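Local coordinates for histidine-containing phosphotransfer protein 2 (Oryza sativa, PDB 1YVI) that relays phosphoryl groups from cytokinin sensor histidine kinases to response regulators in the multistep His-to-Asp phosphorelay of cytokinin signalling, at residues Leu6-Leu10 with Leu137-Ile141; Phe72-Asp76 with Phe101-Cys105; Leu65-Val70 with Arg110-Leu114. Numbering follows the deposited sequence.

Overall arrangement
Contact 1 lies at one end of an elongated, mostly helical chain and contacts 2 and 3 at the other: their centres are about 40 and 42 Å from that of contact 1, on opposite sides of the chain's centre. Helix 110-142 spans the gap, giving its C-terminal part to contact 1 and its first turn to contact 3. Contacts 2 and 3, with centres about 10 Å apart, touch directly, F101 CZ reaching C113 O at 3.3 Å and F72 CZ reaching R110 N at 3.6 Å. Along the chain contact 2 is nested within contact 3, and both within contact 1. H80, predicted to be the phosphorylated histidine but unmodified here, belongs to helix 72-89, whose first turn supplies one side of contact 2.

Contact 1. Residues Leu6-Leu10 with Leu137-Ile141; sequences LRDQL and LEQQI
Both pieces are regular α-helix, with L10 N bonded to L6 O (2.9 Å) and I141 N to L137 O (3.0 Å). They run antiparallel, with 155° between their N-to-C directions, a signed crossing angle of -155° and a closest axial approach of 9.7 Å. CA atoms are nearest at L10-L137 (6.3 Å) and L6-I141 (6.6 Å), so one turn of each helix matches one turn of the other, and 423 Å² is buried. L137 (mt) points toward the partner helix: its CD2 lies 4.1 Å from CD2 of L6 (mt) and 3.9 Å from Q9 OE1, while its CD1 sits 3.8 Å from N of L10 (tp), and its CB is 4.3 Å from L10 CD1. E138 sends its CA-CB bond away, but chi1 m with chi2 near -96° folds the carboxylate back until OE1 is 3.5 Å from L10 CD2. This leucine and isoleucine seam joins the N-terminal helix 2-19 to the end of the long helix 110-142, at the end of the elongated helical fold of this HPt protein remote from contacts 2 and 3; 126 residues separate the two segments. Q140 (mt) borders the seam, its OE1 3.5 Å from L6 CD2, whereas its NE2 makes a weak hydrogen bond back to Q136 O. I141 (mt) enters between L6 and L10: CG1 approaches L6 CB at 3.7 Å, and CD1 lies 3.9 Å from L10 CD2, equally far from R7 N and 4.2 Å from R7 CG.

Contact 2. Residues Phe72-Asp76 with Phe101-Cys105; sequences FDKVD and FRQFC
C105, D76 and F72 carry the largest buried areas where two helical turns meet nearly antiparallel, at 170° between N-to-C directions and 9.3 Å between axes. Their CA atoms pair F72 with C105 (5.3 Å) and D76 with R102 (5.9 Å); the contact buries 306 Å². C105, chi1 m, directs its thiol at the opposite helix: SG is 3.7 Å from V75 CG1, 3.7 Å from D76 N and 3.8 Å from D76 CB. D76 N is already bonded to F72 O (3.0 Å). D76, chi1 t with its carboxylate at chi2 near 0°, forms a bidentate salt bridge with R102: NE donates to OD1 and NH2 to OD2, both at 2.9 Å, with OD1 near the guanidinium plane. To reach it, the arginine leaves its helix sideways and bends through chi1 m, chi2 t and chi3 p. A water donates to D76 OD2 (2.7 Å) and to R102 O (3.2 Å), adding a second bridge between the helices. F72, chi1 m, begins its helix with CB 3.8 Å from C105 O and CD1 4.4 Å from F104 O; its side chain also touches K108, in the loop after helix 92-106. V75, chi1 t, places CG1 3.9 Å from F101 CE1 and packs behind onto I61, L64 and L65 of helix 42-65, while F101 (chi1 t) continues to C113, A116 and V120 of helix 110-142. Helices 42-65, 72-89, 92-106 and 110-142 thus share one apolar interior, the four-helix bundle of the HPt domain, whose predicted phosphorylation site H80 lies farther along helix 72-89.

Contact 3. Residues Leu65-Val70 with Arg110-Leu114; sequences LEQPVV and RDGCL
A curled, irregular run, L65-V70, receives the side chain of R110 from the first turn of helix 110-142. L65 and E66 have phi/psi near -79/-10° and -87/-6°; Q67 is extended (-80/150°), P68 returns to -55/-44°, and V69 and V70 are extended. R110 (chi1 t, chi2 t, chi3 m, chi4 near -94°) satisfies three main-chain carbonyls: NH1 donates to L65 O (2.8 Å) and Q67 O (2.7 Å), and NH2 to Q67 O (2.9 Å) and, weakly, to P68 O (2.9 Å). These oxygens lie near the guanidinium plane, while V70 CG2 covers one face, 3.4 Å from NH1. The amide NE2 of Q67 turns back to T63 O, and L114 N bonds to R110 O (2.8 Å). Beside these bonds L65 (mt) packs CD2 against C113 CB (3.5 Å) and CB against L114 CD2 (3.9 Å); the L65 and R110 CA atoms are 6.3 Å apart. L65 and V70 also touch V75, and C113 touches F101, F104 and C105. A single arginine side chain thus gathers the carbonyls of L65, Q67 and P68, tying the connection between helices 42-65 and 72-89 to helix 110-142 at one end of the HPt four-helix bundle.

Contact 1. Residues Leu6-Leu10 with Leu137-Ile141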
# COMPACT_ATOMS: atom_id res chain seq x y z
N LEU A 6 -15.30 4.44 -19.75
CA LEU A 6 -14.84 3.99 -18.43
C LEU A 6 -13.56 3.18 -18.52
O LEU A 6 -12.67 3.36 -17.68
CB LEU A 6 -15.93 3.21 -17.64
CG LEU A 6 -17.15 3.95 -17.03
CD1 LEU A 6 -18.29 2.92 -16.80
CD2 LEU A 6 -16.91 4.78 -15.75
N ARG A 7 -13.45 2.32 -19.53
CA ARG A 7 -12.21 1.61 -19.79
C ARG A 7 -11.02 2.56 -20.00
O ARG A 7 -9.92 2.30 -19.48
CB ARG A 7 -12.38 0.60 -20.95
CG ARG A 7 -13.23 -0.66 -20.52
CD ARG A 7 -13.28 -1.80 -21.58
NE ARG A 7 -14.63 -2.02 -22.12
CZ ARG A 7 -14.99 -1.83 -23.39
NH1 ARG A 7 -14.11 -1.40 -24.29
NH2 ARG A 7 -16.25 -2.07 -23.77
N ASP A 8 -11.23 3.64 -20.75
CA ASP A 8 -10.17 4.59 -21.01
C ASP A 8 -9.79 5.37 -19.78
O ASP A 8 -8.63 5.72 -19.61
CB ASP A 8 -10.56 5.58 -22.11
CG ASP A 8 -10.56 4.94 -23.51
OD1 ASP A 8 -9.95 3.84 -23.73
OD2 ASP A 8 -11.19 5.55 -24.40
N GLN A 9 -10.79 5.73 -18.98
CA GLN A 9 -10.56 6.32 -17.66
C GLN A 9 -9.68 5.40 -16.78
O GLN A 9 -8.72 5.85 -16.17
CB GLN A 9 -11.88 6.58 -16.96
CG GLN A 9 -12.59 7.79 -17.52
CD GLN A 9 -14.02 7.91 -17.04
OE1 GLN A 9 -14.27 8.24 -15.88
NE2 GLN A 9 -15.00 7.63 -17.93
N LEU A 10 -10.03 4.13 -16.71
CA LEU A 10 -9.23 3.19 -15.95
C LEU A 10 -7.82 3.01 -16.50
O LEU A 10 -6.86 2.93 -15.74
CB LEU A 10 -9.97 1.85 -15.86
CG LEU A 10 -9.26 0.74 -15.06
CD1 LEU A 10 -9.04 1.20 -13.57
CD2 LEU A 10 -10.00 -0.62 -15.13
N LEU A 137 -14.04 2.97 -10.48
CA LEU A 137 -14.06 2.65 -11.93
C LEU A 137 -14.29 1.17 -12.23
O LEU A 137 -15.12 0.84 -13.09
CB LEU A 137 -12.78 3.15 -12.66
CG LEU A 137 -12.54 4.67 -12.60
CD1 LEU A 137 -11.13 5.05 -13.17
CD2 LEU A 137 -13.63 5.36 -13.38
N GLU A 138 -13.56 0.28 -11.55
CA GLU A 138 -13.73 -1.16 -11.72
C GLU A 138 -15.21 -1.54 -11.44
O GLU A 138 -15.84 -2.24 -12.26
CB GLU A 138 -12.74 -1.99 -10.86
CG GLU A 138 -11.27 -1.91 -11.30
CD GLU A 138 -10.80 -3.05 -12.22
OE1 GLU A 138 -11.39 -3.24 -13.32
OE2 GLU A 138 -9.82 -3.76 -11.82
N GLN A 139 -15.78 -1.03 -10.34
CA GLN A 139 -17.20 -1.27 -10.01
C GLN A 139 -18.14 -0.94 -11.17
O GLN A 139 -18.98 -1.76 -11.56
CB GLN A 139 -17.64 -0.50 -8.75
CG GLN A 139 -17.33 -1.21 -7.45
CD GLN A 139 -17.32 -0.29 -6.21
OE1 GLN A 139 -17.97 0.77 -6.19
NE2 GLN A 139 -16.59 -0.70 -5.17
N GLN A 140 -17.97 0.23 -11.76
CA GLN A 140 -18.81 0.64 -12.88
C GLN A 140 -18.59 -0.25 -14.13
O GLN A 140 -19.53 -0.58 -14.87
CB GLN A 140 -18.59 2.12 -13.21
CG GLN A 140 -18.81 3.05 -12.02
CD GLN A 140 -18.45 4.49 -12.36
OE1 GLN A 140 -19.14 5.16 -13.13
NE2 GLN A 140 -17.37 4.98 -11.79
N ILE A 141 -17.34 -0.65 -14.37
CA ILE A 141 -17.06 -1.46 -15.54
C ILE A 141 -17.70 -2.85 -15.39
O ILE A 141 -18.34 -3.35 -16.34
CB ILE A 141 -15.55 -1.51 -15.83
CG1 ILE A 141 -15.09 -0.15 -16.37
CG2 ILE A 141 -15.20 -2.69 -16.80
CD1 ILE A 141 -13.59 -0.01 -16.41

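Contact 2. Residues Phe72-Asp76 with Phe101-Cys105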
# COMPACT_ATOMS: atom_id res chain seq x y z
N PHE A 72 10.65 -2.63 20.34
CA PHE A 72 11.18 -2.38 19.01
C PHE A 72 11.26 -3.64 18.14
O PHE A 72 11.20 -3.55 16.93
CB PHE A 72 12.57 -1.68 19.10
CG PHE A 72 12.47 -0.24 19.59
CD1 PHE A 72 11.97 0.74 18.73
CD2 PHE A 72 12.82 0.10 20.90
CE1 PHE A 72 11.82 2.07 19.16
CE2 PHE A 72 12.69 1.44 21.35
CZ PHE A 72 12.18 2.43 20.45
N ASP A 73 11.39 -4.81 18.74
CA ASP A 73 11.38 -6.05 17.95
C ASP A 73 10.04 -6.27 17.28
O ASP A 73 10.01 -6.69 16.14
CB ASP A 73 11.65 -7.25 18.84
CG ASP A 73 13.06 -7.28 19.37
OD1 ASP A 73 14.00 -6.81 18.70
OD2 ASP A 73 13.21 -7.87 20.43
N LYS A 74 8.95 -5.92 17.98
CA LYS A 74 7.59 -6.05 17.46
C LYS A 74 7.25 -4.96 16.44
O LYS A 74 6.64 -5.23 15.39
CB LYS A 74 6.58 -6.10 18.61
CG LYS A 74 5.19 -6.61 18.16
CD LYS A 74 4.25 -6.75 19.38
CE LYS A 74 2.81 -7.18 18.94
NZ LYS A 74 2.00 -7.69 20.12
N VAL A 75 7.70 -3.74 16.69
CA VAL A 75 7.66 -2.74 15.61
C VAL A 75 8.31 -3.22 14.33
O VAL A 75 7.75 -3.09 13.22
CB VAL A 75 8.29 -1.38 16.11
CG1 VAL A 75 8.23 -0.30 14.96
CG2 VAL A 75 7.50 -0.89 17.38
N ASP A 76 9.51 -3.73 14.44
CA ASP A 76 10.28 -4.17 13.30
C ASP A 76 9.51 -5.30 12.59
O ASP A 76 9.39 -5.32 11.36
CB ASP A 76 11.62 -4.65 13.86
CG ASP A 76 12.74 -4.68 12.86
OD1 ASP A 76 12.59 -4.35 11.67
OD2 ASP A 76 13.84 -5.11 13.27
N PHE A 101 12.91 1.91 7.54
CA PHE A 101 12.27 2.00 8.85
C PHE A 101 12.97 1.07 9.84
O PHE A 101 13.06 1.39 11.04
CB PHE A 101 10.76 1.68 8.62
CG PHE A 101 9.82 2.06 9.73
CD1 PHE A 101 10.15 1.91 11.08
CD2 PHE A 101 8.52 2.48 9.42
CE1 PHE A 101 9.22 2.22 12.10
CE2 PHE A 101 7.57 2.79 10.46
CZ PHE A 101 7.93 2.67 11.78
N ARG A 102 13.51 -0.06 9.36
CA ARG A 102 14.26 -1.00 10.25
C ARG A 102 15.39 -0.35 11.05
O ARG A 102 15.73 -0.78 12.17
CB ARG A 102 14.93 -2.14 9.46
CG ARG A 102 13.97 -3.13 8.79
CD ARG A 102 14.58 -4.54 8.63
NE ARG A 102 14.65 -5.24 9.90
CZ ARG A 102 15.60 -6.11 10.25
NH1 ARG A 102 16.57 -6.43 9.39
NH2 ARG A 102 15.58 -6.66 11.47
N GLN A 103 16.09 0.60 10.43
CA GLN A 103 17.23 1.24 11.09
C GLN A 103 16.80 1.92 12.43
O GLN A 103 17.52 1.84 13.40
CB GLN A 103 17.90 2.25 10.16
CG GLN A 103 19.14 2.89 10.76
CD GLN A 103 20.23 1.89 11.00
OE1 GLN A 103 20.61 1.18 10.08
NE2 GLN A 103 20.75 1.82 12.23
N PHE A 104 15.66 2.58 12.43
CA PHE A 104 15.11 3.22 13.65
C PHE A 104 14.77 2.23 14.74
O PHE A 104 14.84 2.56 15.91
CB PHE A 104 13.96 4.15 13.30
CG PHE A 104 14.28 5.05 12.14
CD1 PHE A 104 15.41 5.94 12.21
CD2 PHE A 104 13.55 5.00 10.98
CE1 PHE A 104 15.75 6.71 11.14
CE2 PHE A 104 13.90 5.80 9.87
CZ PHE A 104 15.01 6.66 9.96
N CYS A 105 14.38 1.01 14.35
CA CYS A 105 14.18 -0.10 15.33
C CYS A 105 15.48 -0.57 15.90
O CYS A 105 15.60 -0.73 17.10
CB CYS A 105 13.48 -1.29 14.67
SG CYS A 105 11.79 -0.88 14.21
O HOH W 1 16.23 -3.77 13.04

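Contact 3. Residues Leu65-Val70 with Arg110-Leu114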
# COMPACT_ATOMS: atom_id res chain seq x y z
N LEU A 65 4.12 2.38 19.40
CA LEU A 65 5.00 3.56 19.57
C LEU A 65 4.51 4.57 20.60
O LEU A 65 5.25 5.50 20.97
CB LEU A 65 5.20 4.26 18.22
CG LEU A 65 6.00 3.45 17.17
CD1 LEU A 65 6.03 4.22 15.82
CD2 LEU A 65 7.42 3.17 17.70
N GLU A 66 3.27 4.38 21.05
CA GLU A 66 2.63 5.13 22.16
C GLU A 66 2.93 4.50 23.53
O GLU A 66 2.60 5.08 24.54
CB GLU A 66 1.09 5.21 21.92
CG GLU A 66 0.76 6.16 20.71
CD GLU A 66 -0.66 6.05 20.11
OE1 GLU A 66 -1.58 5.49 20.79
OE2 GLU A 66 -0.85 6.55 18.92
N GLN A 67 3.59 3.33 23.59
CA GLN A 67 3.77 2.66 24.91
C GLN A 67 4.91 3.27 25.73
O GLN A 67 5.88 3.74 25.16
CB GLN A 67 4.02 1.17 24.76
CG GLN A 67 2.92 0.43 24.04
CD GLN A 67 1.55 0.70 24.64
OE1 GLN A 67 1.31 0.39 25.82
NE2 GLN A 67 0.65 1.32 23.85
N PRO A 68 4.83 3.24 27.08
CA PRO A 68 5.95 3.76 27.89
C PRO A 68 7.28 3.10 27.53
O PRO A 68 8.28 3.77 27.37
CB PRO A 68 5.56 3.38 29.35
CG PRO A 68 4.13 3.28 29.36
CD PRO A 68 3.72 2.78 27.95
N VAL A 69 7.25 1.78 27.38
CA VAL A 69 8.42 1.07 26.92
C VAL A 69 8.09 0.54 25.51
O VAL A 69 7.07 -0.11 25.33
CB VAL A 69 8.78 -0.07 27.93
CG1 VAL A 69 9.97 -0.87 27.48
CG2 VAL A 69 9.06 0.56 29.36
N VAL A 70 8.90 0.86 24.52
CA VAL A 70 8.56 0.46 23.15
C VAL A 70 9.18 -0.90 22.91
O VAL A 70 10.37 -1.12 23.21
CB VAL A 70 9.05 1.46 22.10
CG1 VAL A 70 8.81 0.89 20.71
CG2 VAL A 70 8.29 2.78 22.25
N ARG A 110 12.24 5.80 19.29
CA ARG A 110 10.80 5.96 19.19
C ARG A 110 10.49 7.10 18.21
O ARG A 110 9.63 6.96 17.32
CB ARG A 110 10.26 6.33 20.60
CG ARG A 110 8.76 6.60 20.59
CD ARG A 110 8.27 7.40 21.80
NE ARG A 110 8.61 6.77 23.10
CZ ARG A 110 7.83 5.96 23.81
NH1 ARG A 110 6.65 5.59 23.34
NH2 ARG A 110 8.24 5.49 24.99
N ASP A 111 11.22 8.21 18.35
CA ASP A 111 10.98 9.38 17.49
C ASP A 111 11.33 9.13 16.06
O ASP A 111 10.61 9.58 15.19
CB ASP A 111 11.68 10.63 18.02
CG ASP A 111 11.01 11.21 19.28
OD1 ASP A 111 10.03 10.66 19.89
OD2 ASP A 111 11.49 12.26 19.72
N GLY A 112 12.37 8.35 15.78
CA GLY A 112 12.69 7.98 14.40
C GLY A 112 11.58 7.08 13.79
O GLY A 112 11.21 7.25 12.64
N CYS A 113 11.11 6.10 14.55
CA CYS A 113 10.00 5.20 14.16
C CYS A 113 8.75 6.05 13.88
O CYS A 113 8.09 5.83 12.86
CB CYS A 113 9.72 4.18 15.27
SG CYS A 113 11.02 2.91 15.39
N LEU A 114 8.46 7.03 14.75
CA LEU A 114 7.31 7.91 14.56
C LEU A 114 7.42 8.73 13.30
O LEU A 114 6.43 8.86 12.56
CB LEU A 114 7.02 8.78 15.81
CG LEU A 114 6.31 8.13 16.99
CD1 LEU A 114 6.44 9.03 18.25
CD2 LEU A 114 4.86 7.84 16.73